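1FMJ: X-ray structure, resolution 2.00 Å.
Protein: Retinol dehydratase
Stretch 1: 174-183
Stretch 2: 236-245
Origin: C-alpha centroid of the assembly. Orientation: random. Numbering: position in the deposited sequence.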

ATOM      1  N   MET A 174     -19.259  -2.506  -2.270  1.00 26.83           N
ATOM      2  CA  MET A 174     -18.826  -1.383  -1.441  1.00 26.16           C
ATOM      3  C   MET A 174     -18.853  -0.104  -2.282  1.00 24.78           C
ATOM      4  O   MET A 174     -19.109   0.985  -1.770  1.00 24.10           O
ATOM      5  CB  MET A 174     -17.410  -1.621  -0.882  1.00 25.27           C
ATOM      6  CG  MET A 174     -16.283  -1.631  -1.918  1.00 24.09           C
ATOM      7  SD  MET A 174     -14.634  -1.841  -1.155  1.00 23.98           S
ATOM      8  CE  MET A 174     -14.460  -0.249  -0.334  1.00 20.87           C
ATOM      9  N   LEU A 175     -18.609  -0.251  -3.581  1.00 24.12           N
ATOM     10  CA  LEU A 175     -18.599   0.887  -4.488  1.00 24.23           C
ATOM     11  C   LEU A 175     -19.983   1.512  -4.706  1.00 24.91           C
ATOM     12  O   LEU A 175     -20.094   2.580  -5.304  1.00 23.54           O
ATOM     13  CB  LEU A 175     -17.980   0.478  -5.829  1.00 25.82           C
ATOM     14  CG  LEU A 175     -16.516   0.018  -5.791  1.00 26.04           C
ATOM     15  CD1 LEU A 175     -16.054  -0.364  -7.194  1.00 25.23           C
ATOM     16  CD2 LEU A 175     -15.636   1.135  -5.226  1.00 26.35           C
ATOM     17  N   ASP A 176     -21.037   0.861  -4.221  1.00 24.92           N
ATOM     18  CA  ASP A 176     -22.371   1.436  -4.358  1.00 25.73           C
ATOM     19  C   ASP A 176     -22.468   2.570  -3.358  1.00 25.48           C
ATOM     20  O   ASP A 176     -23.291   3.470  -3.498  1.00 26.53           O
ATOM     21  CB  ASP A 176     -23.479   0.426  -4.025  1.00 25.39           C
ATOM     22  CG  ASP A 176     -23.604  -0.678  -5.054  1.00 26.95           C
ATOM     23  OD1 ASP A 176     -23.422  -0.407  -6.257  1.00 26.89           O
ATOM     24  OD2 ASP A 176     -23.908  -1.822  -4.656  1.00 27.60           O
ATOM     25  N   THR A 177     -21.615   2.530  -2.343  1.00 24.96           N
ATOM     26  CA  THR A 177     -21.654   3.553  -1.307  1.00 24.31           C
ATOM     27  C   THR A 177     -20.482   4.527  -1.282  1.00 23.65           C
ATOM     28  O   THR A 177     -20.670   5.737  -1.142  1.00 23.23           O
ATOM     29  CB  THR A 177     -21.742   2.900   0.082  1.00 24.74           C
ATOM     30  OG1 THR A 177     -22.814   1.949   0.092  1.00 25.03           O
ATOM     31  CG2 THR A 177     -21.986   3.957   1.156  1.00 25.70           C
ATOM     32  N   VAL A 178     -19.274   4.000  -1.420  1.00 22.33           N
ATOM     33  CA  VAL A 178     -18.085   4.838  -1.341  1.00 22.27           C
ATOM     34  C   VAL A 178     -17.336   5.057  -2.641  1.00 21.14           C
ATOM     35  O   VAL A 178     -17.506   4.315  -3.611  1.00 21.88           O
ATOM     36  CB  VAL A 178     -17.095   4.256  -0.294  1.00 21.04           C
ATOM     37  CG1 VAL A 178     -17.849   3.911   0.971  1.00 21.97           C
ATOM     38  CG2 VAL A 178     -16.396   3.008  -0.842  1.00 21.02           C
ATOM     39  N   LYS A 179     -16.513   6.099  -2.655  1.00 19.66           N
ATOM     40  CA  LYS A 179     -15.697   6.399  -3.813  1.00 19.38           C
ATOM     41  C   LYS A 179     -14.309   5.834  -3.532  1.00 19.22           C
ATOM     42  O   LYS A 179     -13.857   5.805  -2.383  1.00 19.90           O
ATOM     43  CB  LYS A 179     -15.635   7.909  -4.053  1.00 20.25           C
ATOM     44  CG  LYS A 179     -16.973   8.480  -4.491  1.00 22.34           C
ATOM     45  CD  LYS A 179     -16.900   9.958  -4.801  1.00 22.86           C
ATOM     46  CE  LYS A 179     -18.281  10.489  -5.138  1.00 23.74           C
ATOM     47  NZ  LYS A 179     -18.905   9.717  -6.257  1.00 25.44           N
ATOM     48  N   MET A 180     -13.642   5.371  -4.578  1.00 18.65           N
ATOM     49  CA  MET A 180     -12.315   4.786  -4.441  1.00 17.47           C
ATOM     50  C   MET A 180     -11.405   5.153  -5.597  1.00 17.28           C
ATOM     51  O   MET A 180     -11.838   5.194  -6.751  1.00 17.33           O
ATOM     52  CB  MET A 180     -12.422   3.254  -4.354  1.00 17.95           C
ATOM     53  CG  MET A 180     -11.079   2.503  -4.474  1.00 15.97           C
ATOM     54  SD  MET A 180     -11.227   0.687  -4.271  1.00 19.60           S
ATOM     55  CE  MET A 180     -11.606   0.601  -2.523  1.00 17.96           C
ATOM     56  N   VAL A 181     -10.146   5.446  -5.275  1.00 16.84           N
ATOM     57  CA  VAL A 181      -9.146   5.751  -6.289  1.00 14.93           C
ATOM     58  C   VAL A 181      -8.128   4.636  -6.136  1.00 15.57           C
ATOM     59  O   VAL A 181      -7.512   4.491  -5.084  1.00 16.22           O
ATOM     60  CB  VAL A 181      -8.448   7.106  -6.050  1.00 13.86           C
ATOM     61  CG1 VAL A 181      -7.474   7.389  -7.192  1.00 12.93           C
ATOM     62  CG2 VAL A 181      -9.483   8.218  -5.973  1.00 14.12           C
ATOM     63  N   TYR A 182      -7.961   3.835  -7.178  1.00 14.50           N
ATOM     64  CA  TYR A 182      -7.028   2.732  -7.116  1.00 14.57           C
ATOM     65  C   TYR A 182      -5.837   2.999  -8.012  1.00 14.50           C
ATOM     66  O   TYR A 182      -5.983   3.332  -9.193  1.00 13.08           O
ATOM     67  CB  TYR A 182      -7.716   1.437  -7.536  1.00 14.67           C
ATOM     68  CG  TYR A 182      -6.825   0.222  -7.502  1.00 14.71           C
ATOM     69  CD1 TYR A 182      -6.871  -0.669  -6.436  1.00 15.48           C
ATOM     70  CD2 TYR A 182      -5.954  -0.055  -8.558  1.00 15.83           C
ATOM     71  CE1 TYR A 182      -6.073  -1.820  -6.417  1.00 15.61           C
ATOM     72  CE2 TYR A 182      -5.154  -1.191  -8.551  1.00 15.85           C
ATOM     73  CZ  TYR A 182      -5.220  -2.073  -7.483  1.00 16.33           C
ATOM     74  OH  TYR A 182      -4.460  -3.222  -7.509  1.00 16.73           O
ATOM     75  N   LEU A 183      -4.654   2.851  -7.436  1.00 14.28           N
ATOM     76  CA  LEU A 183      -3.417   3.068  -8.169  1.00 15.76           C
ATOM     77  C   LEU A 183      -2.714   1.767  -8.524  1.00 16.00           C
ATOM     78  O   LEU A 183      -2.642   0.840  -7.707  1.00 16.45           O
ATOM     79  CB  LEU A 183      -2.469   3.948  -7.356  1.00 15.81           C
ATOM     80  CG  LEU A 183      -2.436   5.441  -7.708  1.00 16.08           C
ATOM     81  CD1 LEU A 183      -1.920   5.621  -9.129  1.00 16.72           C
ATOM     82  CD2 LEU A 183      -3.828   6.045  -7.560  1.00 17.52           C
ATOM     83  N   ALA A 236     -11.361  -4.597 -13.261  1.00 24.51           N
ATOM     84  CA  ALA A 236     -12.674  -5.076 -13.686  1.00 25.92           C
ATOM     85  C   ALA A 236     -13.787  -4.120 -13.251  1.00 25.91           C
ATOM     86  O   ALA A 236     -14.853  -4.087 -13.860  1.00 26.14           O
ATOM     87  CB  ALA A 236     -12.929  -6.473 -13.118  1.00 25.31           C
ATOM     88  N   LYS A 237     -13.527  -3.341 -12.202  1.00 26.51           N
ATOM     89  CA  LYS A 237     -14.506  -2.388 -11.679  1.00 26.28           C
ATOM     90  C   LYS A 237     -14.269  -0.941 -12.102  1.00 26.29           C
ATOM     91  O   LYS A 237     -14.977  -0.047 -11.645  1.00 26.61           O
ATOM     92  CB  LYS A 237     -14.519  -2.434 -10.153  1.00 26.08           C
ATOM     93  CG  LYS A 237     -15.186  -3.641  -9.543  1.00 28.27           C
ATOM     94  CD  LYS A 237     -16.684  -3.459  -9.497  1.00 30.27           C
ATOM     95  CE  LYS A 237     -17.336  -4.499  -8.608  1.00 30.35           C
ATOM     96  NZ  LYS A 237     -18.773  -4.157  -8.372  1.00 30.79           N
ATOM     97  N   ARG A 238     -13.295  -0.701 -12.975  1.00 26.08           N
ATOM     98  CA  ARG A 238     -12.989   0.667 -13.391  1.00 26.53           C
ATOM     99  C   ARG A 238     -14.121   1.416 -14.090  1.00 27.91           C
ATOM    100  O   ARG A 238     -14.101   2.647 -14.174  1.00 27.00           O
ATOM    101  CB  ARG A 238     -11.743   0.687 -14.282  1.00 26.43           C
ATOM    102  CG  ARG A 238     -11.904   0.062 -15.664  1.00 26.45           C
ATOM    103  CD  ARG A 238     -10.576   0.128 -16.411  1.00 25.89           C
ATOM    104  NE  ARG A 238     -10.675  -0.281 -17.810  1.00 25.96           N
ATOM    105  CZ  ARG A 238     -11.065  -1.484 -18.218  1.00 26.02           C
ATOM    106  NH1 ARG A 238     -11.398  -2.414 -17.335  1.00 25.19           N
ATOM    107  NH2 ARG A 238     -11.119  -1.759 -19.517  1.00 27.23           N
ATOM    108  N   HIS A 239     -15.098   0.672 -14.596  1.00 29.34           N
ATOM    109  CA  HIS A 239     -16.232   1.266 -15.298  1.00 30.59           C
ATOM    110  C   HIS A 239     -17.156   2.008 -14.336  1.00 29.87           C
ATOM    111  O   HIS A 239     -17.733   3.040 -14.689  1.00 30.72           O
ATOM    112  CB  HIS A 239     -17.004   0.167 -16.039  1.00 31.44           C
ATOM    113  CG  HIS A 239     -16.150  -0.647 -16.962  1.00 33.87           C
ATOM    114  ND1 HIS A 239     -16.517  -1.899 -17.408  1.00 36.08           N
ATOM    115  CD2 HIS A 239     -14.937  -0.394 -17.512  1.00 35.08           C
ATOM    116  CE1 HIS A 239     -15.566  -2.384 -18.190  1.00 36.10           C
ATOM    117  NE2 HIS A 239     -14.596  -1.490 -18.267  1.00 35.71           N
ATOM    118  N   ASP A 240     -17.280   1.475 -13.123  1.00 29.67           N
ATOM    119  CA  ASP A 240     -18.125   2.048 -12.079  1.00 29.30           C
ATOM    120  C   ASP A 240     -17.826   3.531 -11.837  1.00 28.81           C
ATOM    121  O   ASP A 240     -16.669   3.943 -11.773  1.00 28.27           O
ATOM    122  CB  ASP A 240     -17.944   1.260 -10.777  1.00 29.78           C
ATOM    123  CG  ASP A 240     -18.960   1.645  -9.708  1.00 29.82           C
ATOM    124  OD1 ASP A 240     -18.999   2.824  -9.302  1.00 29.11           O
ATOM    125  OD2 ASP A 240     -19.718   0.755  -9.268  1.00 30.58           O
ATOM    126  N   PRO A 241     -18.878   4.353 -11.706  1.00 28.14           N
ATOM    127  CA  PRO A 241     -18.711   5.790 -11.472  1.00 27.02           C
ATOM    128  C   PRO A 241     -17.986   6.131 -10.171  1.00 25.37           C
ATOM    129  O   PRO A 241     -17.454   7.225 -10.039  1.00 24.16           O
ATOM    130  CB  PRO A 241     -20.149   6.310 -11.472  1.00 27.36           C
ATOM    131  CG  PRO A 241     -20.835   5.379 -12.409  1.00 27.13           C
ATOM    132  CD  PRO A 241     -20.288   4.034 -11.988  1.00 28.21           C
ATOM    133  N   ASN A 242     -17.972   5.204  -9.217  1.00 24.78           N
ATOM    134  CA  ASN A 242     -17.316   5.442  -7.930  1.00 23.30           C
ATOM    135  C   ASN A 242     -15.906   4.875  -7.843  1.00 23.20           C
ATOM    136  O   ASN A 242     -15.321   4.787  -6.757  1.00 22.36           O
ATOM    137  CB  ASN A 242     -18.167   4.888  -6.783  1.00 22.55           C
ATOM    138  CG  ASN A 242     -19.333   5.797  -6.440  1.00 23.12           C
ATOM    139  OD1 ASN A 242     -19.367   6.956  -6.847  1.00 22.29           O
ATOM    140  ND2 ASN A 242     -20.281   5.283  -5.672  1.00 21.04           N
ATOM    141  N   MET A 243     -15.362   4.500  -8.997  1.00 21.72           N
ATOM    142  CA  MET A 243     -14.013   3.954  -9.072  1.00 21.18           C
ATOM    143  C   MET A 243     -13.172   4.737 -10.067  1.00 20.76           C
ATOM    144  O   MET A 243     -13.618   5.023 -11.177  1.00 20.70           O
ATOM    145  CB  MET A 243     -14.045   2.482  -9.489  1.00 20.21           C
ATOM    146  CG  MET A 243     -12.681   1.919  -9.911  1.00 20.53           C
ATOM    147  SD  MET A 243     -11.453   1.840  -8.572  1.00 22.78           S
ATOM    148  CE  MET A 243     -11.698   0.184  -8.013  1.00 17.66           C
ATOM    149  N   LEU A 244     -11.956   5.084  -9.655  1.00 19.26           N
ATOM    150  CA  LEU A 244     -11.034   5.809 -10.516  1.00 18.57           C
ATOM    151  C   LEU A 244      -9.716   5.047 -10.543  1.00 18.48           C
ATOM    152  O   LEU A 244      -8.935   5.109  -9.591  1.00 17.60           O
ATOM    153  CB  LEU A 244     -10.802   7.236  -9.998  1.00 17.72           C
ATOM    154  CG  LEU A 244      -9.731   8.035 -10.755  1.00 17.37           C
ATOM    155  CD1 LEU A 244     -10.160   8.223 -12.199  1.00 19.64           C
ATOM    156  CD2 LEU A 244      -9.507   9.387 -10.093  1.00 18.59           C
ATOM    157  N   PHE A 245      -9.489   4.312 -11.626  1.00 17.20           N
ATOM    158  CA  PHE A 245      -8.266   3.536 -11.797  1.00 18.53           C
ATOM    159  C   PHE A 245      -7.224   4.446 -12.441  1.00 19.24           C
ATOM    160  O   PHE A 245      -7.479   5.031 -13.490  1.00 19.19           O
ATOM    161  CB  PHE A 245      -8.530   2.344 -12.723  1.00 18.65           C
ATOM    162  CG  PHE A 245      -7.497   1.253 -12.639  1.00 18.82           C
ATOM    163  CD1 PHE A 245      -7.746   0.103 -11.896  1.00 17.51           C
ATOM    164  CD2 PHE A 245      -6.300   1.350 -13.346  1.00 18.99           C
ATOM    165  CE1 PHE A 245      -6.830  -0.940 -11.857  1.00 16.86           C
ATOM    166  CE2 PHE A 245      -5.370   0.311 -13.316  1.00 18.94           C
ATOM    167  CZ  PHE A 245      -5.635  -0.840 -12.571  1.00 18.75           C
TER
HETATM  168  O   HOH W   1     -17.298   9.508  -8.489  1.00 23.94           O

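Strands 179-183 and 243-245 run side by side in parallel, and the backbones of M180 and Y182 bond to the backbone of the second stretch, from N242, just ahead of its strand, to L244. M180 N donates to N242 O (2.8 Å), L244 N donates to M180 O (2.9 Å), and Y182 N donates to L244 O (2.9 Å). This is the staggered ladder expected of parallel strands.

Ahead of the ladder, N242 is the bump that fills the hollow formed as the first chain passes from L175 to K179. Its short amide suits the place because it offers both a donor and an acceptor: ND2 gives a hydrogen bond to L175 O (2.7 Å), while OD1 receives one from K179 NZ (2.9 Å). The long lysine arm also reaches a water, which bridges NZ to P241 O. D240 OD1 accepts from N242 N (2.6 Å), tying down the turn that presents the asparagine.

L175 points toward the second stretch, its CD1 lying 3.9 Å from K237 CD, against the aliphatic part of that lysine, and 4.2 Å from M243 CB. Flexible, unbranched M243 lies between neighbours, with CE 3.8 Å from M180 SD and SD 3.9 Å from Y182 CB. On this same face the Y182 and F245 rings lie nearly parallel but slid apart, barely overlapping. V181 and L244 pack on the other face, CG1 to CD2 at 4.1 Å.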